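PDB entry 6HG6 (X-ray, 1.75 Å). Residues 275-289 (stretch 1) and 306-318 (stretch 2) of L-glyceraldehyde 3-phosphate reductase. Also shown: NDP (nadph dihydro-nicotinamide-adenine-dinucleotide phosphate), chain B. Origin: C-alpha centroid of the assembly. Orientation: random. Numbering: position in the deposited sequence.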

ATOM      1  N   GLY A 275      20.371 -11.882 -10.180  1.00 47.10           N
ATOM      2  CA  GLY A 275      21.007 -11.733  -8.859  1.00 46.24           C
ATOM      3  C   GLY A 275      19.982 -11.386  -7.800  1.00 44.33           C
ATOM      4  O   GLY A 275      20.355 -10.767  -6.818  1.00 44.51           O
ATOM      5  N   GLN A 276      18.712 -11.749  -8.005  1.00 42.66           N
ATOM      6  CA  GLN A 276      17.613 -11.463  -7.066  1.00 40.71           C
ATOM      7  C   GLN A 276      16.924 -12.756  -6.607  1.00 41.61           C
ATOM      8  O   GLN A 276      16.920 -13.751  -7.362  1.00 42.45           O
ATOM      9  CB  GLN A 276      16.544 -10.623  -7.768  1.00 38.72           C
ATOM     10  CG  GLN A 276      16.980  -9.214  -8.168  1.00 37.66           C
ATOM     11  CD  GLN A 276      15.796  -8.370  -8.581  1.00 36.35           C
ATOM     12  OE1 GLN A 276      15.150  -8.628  -9.594  1.00 36.12           O
ATOM     13  NE2 GLN A 276      15.493  -7.339  -7.799  1.00 34.65           N
ATOM     14  N   THR A 277      16.297 -12.713  -5.430  1.00 41.27           N
ATOM     15  CA  THR A 277      15.319 -13.742  -5.016  1.00 42.00           C
ATOM     16  C   THR A 277      14.059 -13.504  -5.861  1.00 40.80           C
ATOM     17  O   THR A 277      13.896 -12.371  -6.398  1.00 38.75           O
ATOM     18  CB  THR A 277      14.972 -13.624  -3.525  1.00 41.73           C
ATOM     19  OG1 THR A 277      14.447 -12.314  -3.326  1.00 40.13           O
ATOM     20  CG2 THR A 277      16.148 -13.897  -2.609  1.00 43.27           C
ATOM     21  N   LEU A 278      13.173 -14.498  -5.933  1.00 41.91           N
ATOM     22  CA  LEU A 278      11.869 -14.351  -6.628  1.00 41.84           C
ATOM     23  C   LEU A 278      11.106 -13.176  -6.008  1.00 40.10           C
ATOM     24  O   LEU A 278      10.625 -12.305  -6.760  1.00 38.86           O
ATOM     25  CB  LEU A 278      11.087 -15.664  -6.561  1.00 43.18           C
ATOM     26  CG  LEU A 278       9.691 -15.604  -7.182  1.00 42.85           C
ATOM     27  CD1 LEU A 278       9.740 -15.003  -8.579  1.00 42.93           C
ATOM     28  CD2 LEU A 278       9.076 -16.993  -7.238  1.00 44.66           C
ATOM     29  N   ALA A 279      11.028 -13.095  -4.676  1.00 39.71           N
ATOM     30  CA  ALA A 279      10.335 -11.994  -3.973  1.00 37.65           C
ATOM     31  C   ALA A 279      10.899 -10.657  -4.444  1.00 36.01           C
ATOM     32  O   ALA A 279      10.101  -9.729  -4.751  1.00 33.69           O
ATOM     33  CB  ALA A 279      10.481 -12.112  -2.474  1.00 38.08           C
ATOM     34  N   GLN A 280      12.225 -10.549  -4.484  1.00 36.41           N
ATOM     35  CA  GLN A 280      12.880  -9.285  -4.897  1.00 36.04           C
ATOM     36  C   GLN A 280      12.501  -8.952  -6.343  1.00 34.52           C
ATOM     37  O   GLN A 280      12.170  -7.793  -6.596  1.00 32.30           O
ATOM     38  CB  GLN A 280      14.384  -9.356  -4.736  1.00 38.63           C
ATOM     39  CG  GLN A 280      14.835  -9.178  -3.300  1.00 39.79           C
ATOM     40  CD  GLN A 280      16.334  -9.323  -3.221  1.00 42.38           C
ATOM     41  OE1 GLN A 280      16.922 -10.171  -3.884  1.00 42.77           O
ATOM     42  NE2 GLN A 280      16.946  -8.382  -2.512  1.00 44.42           N
ATOM     43  N   MET A 281      12.483  -9.941  -7.242  1.00 34.60           N
ATOM     44  CA  MET A 281      12.141  -9.650  -8.653  1.00 34.07           C
ATOM     45  C   MET A 281      10.668  -9.246  -8.742  1.00 32.38           C
ATOM     46  O   MET A 281      10.329  -8.358  -9.542  1.00 30.87           O
ATOM     47  CB  MET A 281      12.368 -10.848  -9.558  1.00 35.28           C
ATOM     48  CG  MET A 281      12.105 -10.484 -10.981  1.00 35.79           C
ATOM     49  SD  MET A 281      12.446 -11.821 -12.125  1.00 37.70           S
ATOM     50  CE  MET A 281      10.976 -12.829 -11.894  1.00 38.36           C
ATOM     51  N   ALA A 282       9.807  -9.887  -7.948  1.00 32.10           N
ATOM     52  CA  ALA A 282       8.363  -9.599  -7.950  1.00 31.34           C
ATOM     53  C   ALA A 282       8.149  -8.137  -7.545  1.00 29.89           C
ATOM     54  O   ALA A 282       7.252  -7.503  -8.126  1.00 28.42           O
ATOM     55  CB  ALA A 282       7.624 -10.568  -7.042  1.00 31.70           C
ATOM     56  N   LEU A 283       8.923  -7.637  -6.568  1.00 29.72           N
ATOM     57  CA  LEU A 283       8.810  -6.231  -6.102  1.00 28.57           C
ATOM     58  C   LEU A 283       9.328  -5.300  -7.202  1.00 28.50           C
ATOM     59  O   LEU A 283       8.636  -4.330  -7.510  1.00 27.63           O
ATOM     60  CB  LEU A 283       9.593  -6.011  -4.811  1.00 29.16           C
ATOM     61  CG  LEU A 283       9.132  -6.816  -3.596  1.00 29.96           C
ATOM     62  CD1 LEU A 283       9.997  -6.460  -2.397  1.00 30.90           C
ATOM     63  CD2 LEU A 283       7.677  -6.576  -3.286  1.00 28.83           C
ATOM     64  N   SER A 284      10.474  -5.624  -7.791  1.00 29.35           N
ATOM     65  CA  SER A 284      11.073  -4.833  -8.899  1.00 29.81           C
ATOM     66  C   SER A 284      10.093  -4.776 -10.074  1.00 29.52           C
ATOM     67  O   SER A 284       9.953  -3.714 -10.676  1.00 29.17           O
ATOM     68  CB  SER A 284      12.374  -5.360  -9.329  1.00 31.84           C
ATOM     69  OG  SER A 284      13.280  -5.340  -8.255  1.00 32.57           O
ATOM     70  N   TRP A 285       9.422  -5.881 -10.390  1.00 29.36           N
ATOM     71  CA  TRP A 285       8.530  -5.919 -11.566  1.00 29.40           C
ATOM     72  C   TRP A 285       7.354  -4.955 -11.369  1.00 28.16           C
ATOM     73  O   TRP A 285       6.981  -4.227 -12.308  1.00 28.53           O
ATOM     74  CB  TRP A 285       8.113  -7.373 -11.827  1.00 30.15           C
ATOM     75  CG  TRP A 285       7.232  -7.513 -13.019  1.00 30.60           C
ATOM     76  CD1 TRP A 285       7.632  -7.833 -14.277  1.00 31.70           C
ATOM     77  CD2 TRP A 285       5.807  -7.343 -13.079  1.00 29.63           C
ATOM     78  NE1 TRP A 285       6.551  -7.866 -15.106  1.00 32.02           N
ATOM     79  CE2 TRP A 285       5.428  -7.579 -14.418  1.00 30.86           C
ATOM     80  CE3 TRP A 285       4.820  -7.042 -12.149  1.00 28.37           C
ATOM     81  CZ2 TRP A 285       4.112  -7.475 -14.855  1.00 30.91           C
ATOM     82  CZ3 TRP A 285       3.514  -6.954 -12.583  1.00 28.24           C
ATOM     83  CH2 TRP A 285       3.169  -7.195 -13.907  1.00 29.31           C
ATOM     84  N   VAL A 286       6.740  -4.950 -10.204  1.00 27.43           N
ATOM     85  CA  VAL A 286       5.593  -4.056  -9.948  1.00 26.80           C
ATOM     86  C   VAL A 286       5.996  -2.585 -10.163  1.00 25.66           C
ATOM     87  O   VAL A 286       5.113  -1.792 -10.539  1.00 25.45           O
ATOM     88  CB  VAL A 286       5.047  -4.335  -8.537  1.00 26.20           C
ATOM     89  CG1 VAL A 286       4.241  -3.219  -8.033  1.00 26.43           C
ATOM     90  CG2 VAL A 286       4.266  -5.634  -8.535  1.00 26.98           C
ATOM     91  N   LEU A 287       7.241  -2.235  -9.901  1.00 25.90           N
ATOM     92  CA  LEU A 287       7.778  -0.844 -10.018  1.00 26.48           C
ATOM     93  C   LEU A 287       8.352  -0.542 -11.407  1.00 27.73           C
ATOM     94  O   LEU A 287       8.914   0.548 -11.589  1.00 28.22           O
ATOM     95  CB  LEU A 287       8.889  -0.648  -8.980  1.00 26.38           C
ATOM     96  CG  LEU A 287       8.410  -0.529  -7.529  1.00 25.72           C
ATOM     97  CD1 LEU A 287       9.605  -0.571  -6.604  1.00 26.32           C
ATOM     98  CD2 LEU A 287       7.578   0.716  -7.277  1.00 25.04           C
ATOM     99  N   LYS A 288       8.293  -1.458 -12.351  1.00 29.07           N
ATOM    100  CA  LYS A 288       9.048  -1.251 -13.613  1.00 30.61           C
ATOM    101  C   LYS A 288       8.547  -0.015 -14.369  1.00 30.55           C
ATOM    102  O   LYS A 288       9.357   0.581 -15.105  1.00 32.36           O
ATOM    103  CB  LYS A 288       9.008  -2.516 -14.471  1.00 31.87           C
ATOM    104  CG  LYS A 288       7.696  -2.873 -15.145  1.00 32.05           C
ATOM    105  CD  LYS A 288       7.800  -4.262 -15.742  1.00 33.66           C
ATOM    106  CE  LYS A 288       6.729  -4.626 -16.741  1.00 34.54           C
ATOM    107  NZ  LYS A 288       5.412  -4.066 -16.467  1.00 33.93           N
ATOM    108  N   ASP A 289       7.254   0.216 -14.359  1.00 30.01           N
ATOM    109  CA  ASP A 289       6.584   1.331 -15.078  1.00 30.80           C
ATOM    110  C   ASP A 289       6.460   2.548 -14.154  1.00 29.64           C
ATOM    111  O   ASP A 289       6.040   2.415 -13.003  1.00 28.72           O
ATOM    112  CB  ASP A 289       5.235   0.884 -15.638  1.00 31.34           C
ATOM    113  CG  ASP A 289       5.354  -0.276 -16.615  1.00 32.97           C
ATOM    114  OD1 ASP A 289       6.252  -0.247 -17.511  1.00 34.34           O
ATOM    115  OD2 ASP A 289       4.606  -1.242 -16.440  1.00 34.27           O
TER
HETATM  116  PA  NDP B 401       3.209  -8.783   0.266  0.70 32.74           P
HETATM  117  O1A NDP B 401       2.591  -9.328  -0.978  0.70 23.24           O
HETATM  118  O2A NDP B 401       4.446  -7.944   0.296  0.70 27.82           O
HETATM  119  O5B NDP B 401       3.343  -9.954   1.360  0.70 30.48           O
HETATM  120  C5B NDP B 401       3.939  -9.658   2.651  0.70 32.03           C
HETATM  121  C4B NDP B 401       4.323 -10.945   3.332  0.70 32.06           C
HETATM  122  O4B NDP B 401       5.204 -11.680   2.443  0.70 32.09           O
HETATM  123  C3B NDP B 401       5.094 -10.827   4.654  0.70 33.54           C
HETATM  124  O3B NDP B 401       4.250 -10.734   5.799  0.70 31.87           O
HETATM  125  C2B NDP B 401       5.885 -12.128   4.650  0.70 34.23           C
HETATM  126  O2B NDP B 401       4.993 -13.163   5.052  0.70 38.68           O
HETATM  127  C1B NDP B 401       6.242 -12.285   3.176  0.70 33.78           C
HETATM  128  N9A NDP B 401       7.486 -11.653   2.754  0.70 34.83           N
HETATM  129  C8A NDP B 401       7.768 -10.310   2.707  0.70 35.78           C
HETATM  130  N7A NDP B 401       8.957 -10.043   2.227  0.70 35.30           N
HETATM  131  C5A NDP B 401       9.496 -11.288   1.935  0.70 34.90           C
HETATM  132  C6A NDP B 401      10.736 -11.682   1.394  0.70 36.26           C
HETATM  133  N6A NDP B 401      11.690 -10.825   1.040  0.70 36.27           N
HETATM  134  N1A NDP B 401      10.953 -13.011   1.220  0.70 38.21           N
HETATM  135  C2A NDP B 401       9.985 -13.867   1.578  0.70 38.31           C
HETATM  136  N3A NDP B 401       8.782 -13.612   2.087  0.70 37.78           N
HETATM  137  C4A NDP B 401       8.593 -12.289   2.243  0.70 37.21           C
HETATM  138  O3  NDP B 401       2.114  -7.813   0.958  0.70 32.63           O
HETATM  139  PN  NDP B 401       0.731  -8.027   1.735  0.70 33.41           P
HETATM  140  O1N NDP B 401       1.068  -8.314   3.160  0.70 33.60           O
HETATM  141  O2N NDP B 401      -0.184  -8.941   0.986  0.70 35.28           O
HETATM  142  O5D NDP B 401       0.126  -6.535   1.633  0.70 32.55           O
HETATM  143  C5D NDP B 401       1.015  -5.427   1.929  0.70 29.31           C
HETATM  144  C4D NDP B 401       0.195  -4.244   2.385  0.70 23.55           C
HETATM  145  O4D NDP B 401      -0.704  -3.854   1.331  0.70 27.34           O
HETATM  146  C3D NDP B 401      -0.743  -4.476   3.567  0.70 25.75           C
HETATM  147  O3D NDP B 401      -0.020  -4.467   4.790  0.70 26.41           O
HETATM  148  C2D NDP B 401      -1.695  -3.288   3.389  0.70 25.29           C
HETATM  149  O2D NDP B 401      -1.106  -2.114   3.884  0.70 21.22           O
HETATM  150  C1D NDP B 401      -1.851  -3.218   1.873  0.70 27.84           C
HETATM  151  N1N NDP B 401      -3.068  -3.922   1.396  0.70 28.84           N
HETATM  152  C2N NDP B 401      -4.119  -3.197   0.889  0.70 30.28           C
HETATM  153  C3N NDP B 401      -5.359  -3.739   0.689  0.70 30.20           C
HETATM  154  C7N NDP B 401      -6.458  -2.871   0.135  0.70 30.62           C
HETATM  155  O7N NDP B 401      -6.282  -1.649  -0.032  0.70 25.81           O
HETATM  156  N7N NDP B 401      -7.618  -3.468  -0.134  0.70 24.74           N
HETATM  157  C4N NDP B 401      -5.543  -5.191   1.037  0.70 32.33           C
HETATM  158  C5N NDP B 401      -4.303  -5.920   1.378  0.70 31.83           C
HETATM  159  C6N NDP B 401      -3.146  -5.301   1.464  0.70 29.55           C
HETATM  160  P2B NDP B 401       5.625 -14.414   5.858  0.70 39.52           P
HETATM  161  O1X NDP B 401       6.869 -14.049   6.643  0.70 39.29           O
HETATM  162  O2X NDP B 401       4.497 -14.871   6.768  0.70 41.67           O
HETATM  163  O3X NDP B 401       5.913 -15.401   4.736  0.70 44.74           O
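Stretch 2 306-318: IENVGIVHKIGFT

Ile311 occupies the apolar centre. Its CD1 packs against Leu283 CB and Leu287 CD1, each at 3.6 Å, while its CG2 approaches Gln280 CG at 3.4 Å. Farther along, Ile315 CG2 rests 3.7 Å from Leu287 CB. Phe317 covers the later part of the helix: its CE2 meets Met281 CG at 3.8 Å, and its face receives the edge of Trp285, with planes at 82°. Ile315 O accepts a CA-H...O contact from Lys288 CA (3.5 Å), and a water bridges Ile315 O and Lys288 O.

Stretch 2 crosses the 278-286 helix of stretch 1 obliquely, with Glu307 by the helix start and Phe317 by Met281, Ser284, Trp285 and Lys288. It begins as the tail of a helix, passes through a short 3-10 segment beginning at Ile311 and continues as loop; the nearest CA pair is that of Ser284 and Ile315, 4.4 Å apart.

Polar contacts dominate near the helix start. Gln280 NE2 donates to Glu307 O (2.9 Å), tying the side chain to the backbone of the incoming helix. Thr277 OG1, which caps Gln280 N, also donates to Glu307 OE2 (3.2 Å); that same carboxylate oxygen accepts from NADPH N6A (2.9 Å). At the exposed margin, Lys314 NZ makes a weak hydrogen bond to Gly275 O (3.4 Å).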

ATOM      1  N   ILE A 306      14.829  -5.554   5.244  1.00 33.52           N
ATOM      2  CA  ILE A 306      16.233  -5.317   4.823  1.00 36.66           C
ATOM      3  C   ILE A 306      16.481  -5.981   3.456  1.00 39.23           C
ATOM      4  O   ILE A 306      17.058  -5.325   2.599  1.00 38.91           O
ATOM      5  CB  ILE A 306      17.164  -5.782   5.956  1.00 38.00           C
ATOM      6  CG1 ILE A 306      16.978  -4.859   7.161  1.00 36.56           C
ATOM      7  CG2 ILE A 306      18.607  -5.819   5.492  1.00 39.87           C
ATOM      8  CD1 ILE A 306      17.545  -5.366   8.462  1.00 38.20           C
ATOM      9  N   GLU A 307      16.024  -7.212   3.216  1.00 41.81           N
ATOM     10  CA  GLU A 307      16.175  -7.848   1.872  1.00 44.14           C
ATOM     11  C   GLU A 307      15.370  -7.044   0.837  1.00 42.51           C
ATOM     12  O   GLU A 307      15.816  -6.854  -0.285  1.00 46.98           O
ATOM     13  CB  GLU A 307      15.665  -9.295   1.883  1.00 47.15           C
ATOM     14  CG  GLU A 307      15.435  -9.878   0.480  1.00 47.93           C
ATOM     15  CD  GLU A 307      15.241 -11.393   0.375  1.00 49.57           C
ATOM     16  OE1 GLU A 307      16.152 -12.163   0.858  1.00 50.10           O
ATOM     17  OE2 GLU A 307      14.165 -11.813  -0.200  1.00 47.74           O
ATOM     18  N   ASN A 308      14.177  -6.633   1.165  1.00 39.79           N
ATOM     19  CA  ASN A 308      13.269  -6.085   0.137  1.00 38.73           C
ATOM     20  C   ASN A 308      13.709  -4.692  -0.310  1.00 37.03           C
ATOM     21  O   ASN A 308      13.393  -4.361  -1.441  1.00 36.44           O
ATOM     22  CB  ASN A 308      11.825  -6.002   0.620  1.00 38.65           C
ATOM     23  CG  ASN A 308      11.146  -7.341   0.778  1.00 39.51           C
ATOM     24  OD1 ASN A 308      11.709  -8.384   0.404  1.00 42.40           O
ATOM     25  ND2 ASN A 308       9.946  -7.294   1.364  1.00 38.61           N
ATOM     26  N   VAL A 309      14.404  -3.912   0.523  1.00 36.58           N
ATOM     27  CA  VAL A 309      14.658  -2.483   0.156  1.00 35.85           C
ATOM     28  C   VAL A 309      15.735  -2.397  -0.935  1.00 37.66           C
ATOM     29  O   VAL A 309      15.790  -1.349  -1.566  1.00 38.06           O
ATOM     30  CB  VAL A 309      14.944  -1.555   1.349  1.00 34.65           C
ATOM     31  CG1 VAL A 309      13.669  -1.335   2.164  1.00 33.69           C
ATOM     32  CG2 VAL A 309      16.116  -1.987   2.208  1.00 35.49           C
ATOM     33  N   GLY A 310      16.524  -3.441  -1.190  1.00 40.38           N
ATOM     34  CA  GLY A 310      17.494  -3.418  -2.308  1.00 42.53           C
ATOM     35  C   GLY A 310      16.793  -3.367  -3.670  1.00 43.19           C
ATOM     36  O   GLY A 310      17.377  -2.899  -4.621  1.00 47.78           O
ATOM     37  N   ILE A 311      15.560  -3.831  -3.764  1.00 43.80           N
ATOM     38  CA  ILE A 311      14.838  -4.067  -5.053  1.00 44.62           C
ATOM     39  C   ILE A 311      14.622  -2.757  -5.802  1.00 46.38           C
ATOM     40  O   ILE A 311      14.644  -2.800  -7.056  1.00 47.83           O
ATOM     41  CB  ILE A 311      13.520  -4.804  -4.804  1.00 43.74           C
ATOM     42  CG1 ILE A 311      12.482  -3.909  -4.118  1.00 42.43           C
ATOM     43  CG2 ILE A 311      13.765  -6.074  -4.015  1.00 44.35           C
ATOM     44  CD1 ILE A 311      11.677  -3.056  -5.081  1.00 42.04           C
ATOM     45  N   VAL A 312      14.436  -1.643  -5.073  1.00 45.68           N
ATOM     46  CA  VAL A 312      14.234  -0.278  -5.664  1.00 44.61           C
ATOM     47  C   VAL A 312      15.424   0.067  -6.579  1.00 45.66           C
ATOM     48  O   VAL A 312      15.289   1.042  -7.342  1.00 44.12           O
ATOM     49  CB  VAL A 312      14.015   0.837  -4.607  1.00 43.50           C
ATOM     50  CG1 VAL A 312      12.969   0.428  -3.592  1.00 43.00           C
ATOM     51  CG2 VAL A 312      15.296   1.252  -3.890  1.00 43.98           C
ATOM     52  N   HIS A 313      16.530  -0.682  -6.516  1.00 46.58           N
ATOM     53  CA  HIS A 313      17.746  -0.411  -7.345  1.00 49.06           C
ATOM     54  C   HIS A 313      17.872  -1.366  -8.544  1.00 48.17           C
ATOM     55  O   HIS A 313      18.878  -1.272  -9.235  1.00 47.84           O
ATOM     56  CB  HIS A 313      18.994  -0.430  -6.462  1.00 51.82           C
ATOM     57  CG  HIS A 313      18.948   0.682  -5.483  1.00 53.73           C
ATOM     58  ND1 HIS A 313      18.539   0.496  -4.179  1.00 57.32           N
ATOM     59  CD2 HIS A 313      19.131   2.010  -5.652  1.00 55.55           C
ATOM     60  CE1 HIS A 313      18.530   1.665  -3.563  1.00 57.61           C
ATOM     61  NE2 HIS A 313      18.898   2.611  -4.448  1.00 57.33           N
ATOM     62  N   LYS A 314      16.866  -2.207  -8.806  1.00 45.80           N
ATOM     63  CA  LYS A 314      16.852  -3.163  -9.943  1.00 45.91           C
ATOM     64  C   LYS A 314      15.441  -3.226 -10.543  1.00 42.75           C
ATOM     65  O   LYS A 314      14.907  -4.350 -10.730  1.00 42.31           O
ATOM     66  CB  LYS A 314      17.295  -4.562  -9.491  1.00 48.42           C
ATOM     67  CG  LYS A 314      18.721  -4.682  -8.986  1.00 50.70           C
ATOM     68  CD  LYS A 314      19.163  -6.108  -8.874  1.00 52.83           C
ATOM     69  CE  LYS A 314      20.439  -6.271  -8.079  1.00 54.18           C
ATOM     70  NZ  LYS A 314      20.881  -7.685  -8.111  1.00 56.34           N
ATOM     71  N   ILE A 315      14.847  -2.080 -10.856  1.00 39.45           N
ATOM     72  CA  ILE A 315      13.444  -2.033 -11.381  1.00 38.45           C
ATOM     73  C   ILE A 315      13.474  -2.098 -12.915  1.00 38.34           C
ATOM     74  O   ILE A 315      12.392  -2.128 -13.526  1.00 38.31           O
ATOM     75  CB  ILE A 315      12.692  -0.820 -10.829  1.00 37.67           C
ATOM     76  CG1 ILE A 315      13.312   0.517 -11.261  1.00 38.68           C
ATOM     77  CG2 ILE A 315      12.610  -0.944  -9.307  1.00 36.25           C
ATOM     78  CD1 ILE A 315      12.481   1.725 -10.878  1.00 38.74           C
ATOM     79  N   GLY A 316      14.673  -2.128 -13.494  1.00 39.03           N
ATOM     80  CA  GLY A 316      14.860  -2.280 -14.951  1.00 39.68           C
ATOM     81  C   GLY A 316      14.841  -3.733 -15.400  1.00 40.34           C
ATOM     82  O   GLY A 316      15.535  -4.562 -14.801  1.00 41.60           O
ATOM     83  N   PHE A 317      14.182  -3.998 -16.520  1.00 39.47           N
ATOM     84  CA  PHE A 317      14.025  -5.343 -17.103  1.00 39.70           C
ATOM     85  C   PHE A 317      14.298  -5.251 -18.598  1.00 41.41           C
ATOM     86  O   PHE A 317      13.838  -4.267 -19.186  1.00 41.56           O
ATOM     87  CB  PHE A 317      12.599  -5.833 -16.884  1.00 38.08           C
ATOM     88  CG  PHE A 317      12.298  -6.272 -15.477  1.00 36.16           C
ATOM     89  CD1 PHE A 317      12.033  -5.352 -14.488  1.00 33.91           C
ATOM     90  CD2 PHE A 317      12.353  -7.612 -15.124  1.00 36.61           C
ATOM     91  CE1 PHE A 317      11.752  -5.770 -13.191  1.00 33.03           C
ATOM     92  CE2 PHE A 317      12.051  -8.023 -13.833  1.00 35.59           C
ATOM     93  CZ  PHE A 317      11.777  -7.105 -12.862  1.00 33.67           C
ATOM     94  N   THR A 318      14.925  -6.266 -19.157  1.00 42.91           N
ATOM     95  CA  THR A 318      15.142  -6.399 -20.625  1.00 45.11           C
ATOM     96  C   THR A 318      13.763  -6.738 -21.230  1.00 45.61           C
ATOM     97  O   THR A 318      12.876  -7.413 -20.486  1.00 44.18           O
ATOM     98  CB  THR A 318      16.201  -7.457 -20.957  1.00 47.16           C
ATOM     99  OG1 THR A 318      15.783  -8.828 -20.638  1.00 47.51           O
ATOM    100  CG2 THR A 318      17.527  -7.175 -20.279  1.00 47.06           C
TER
HETATM  101  O   HOH W   1      11.758  -0.200 -15.329  1.00 33.88           O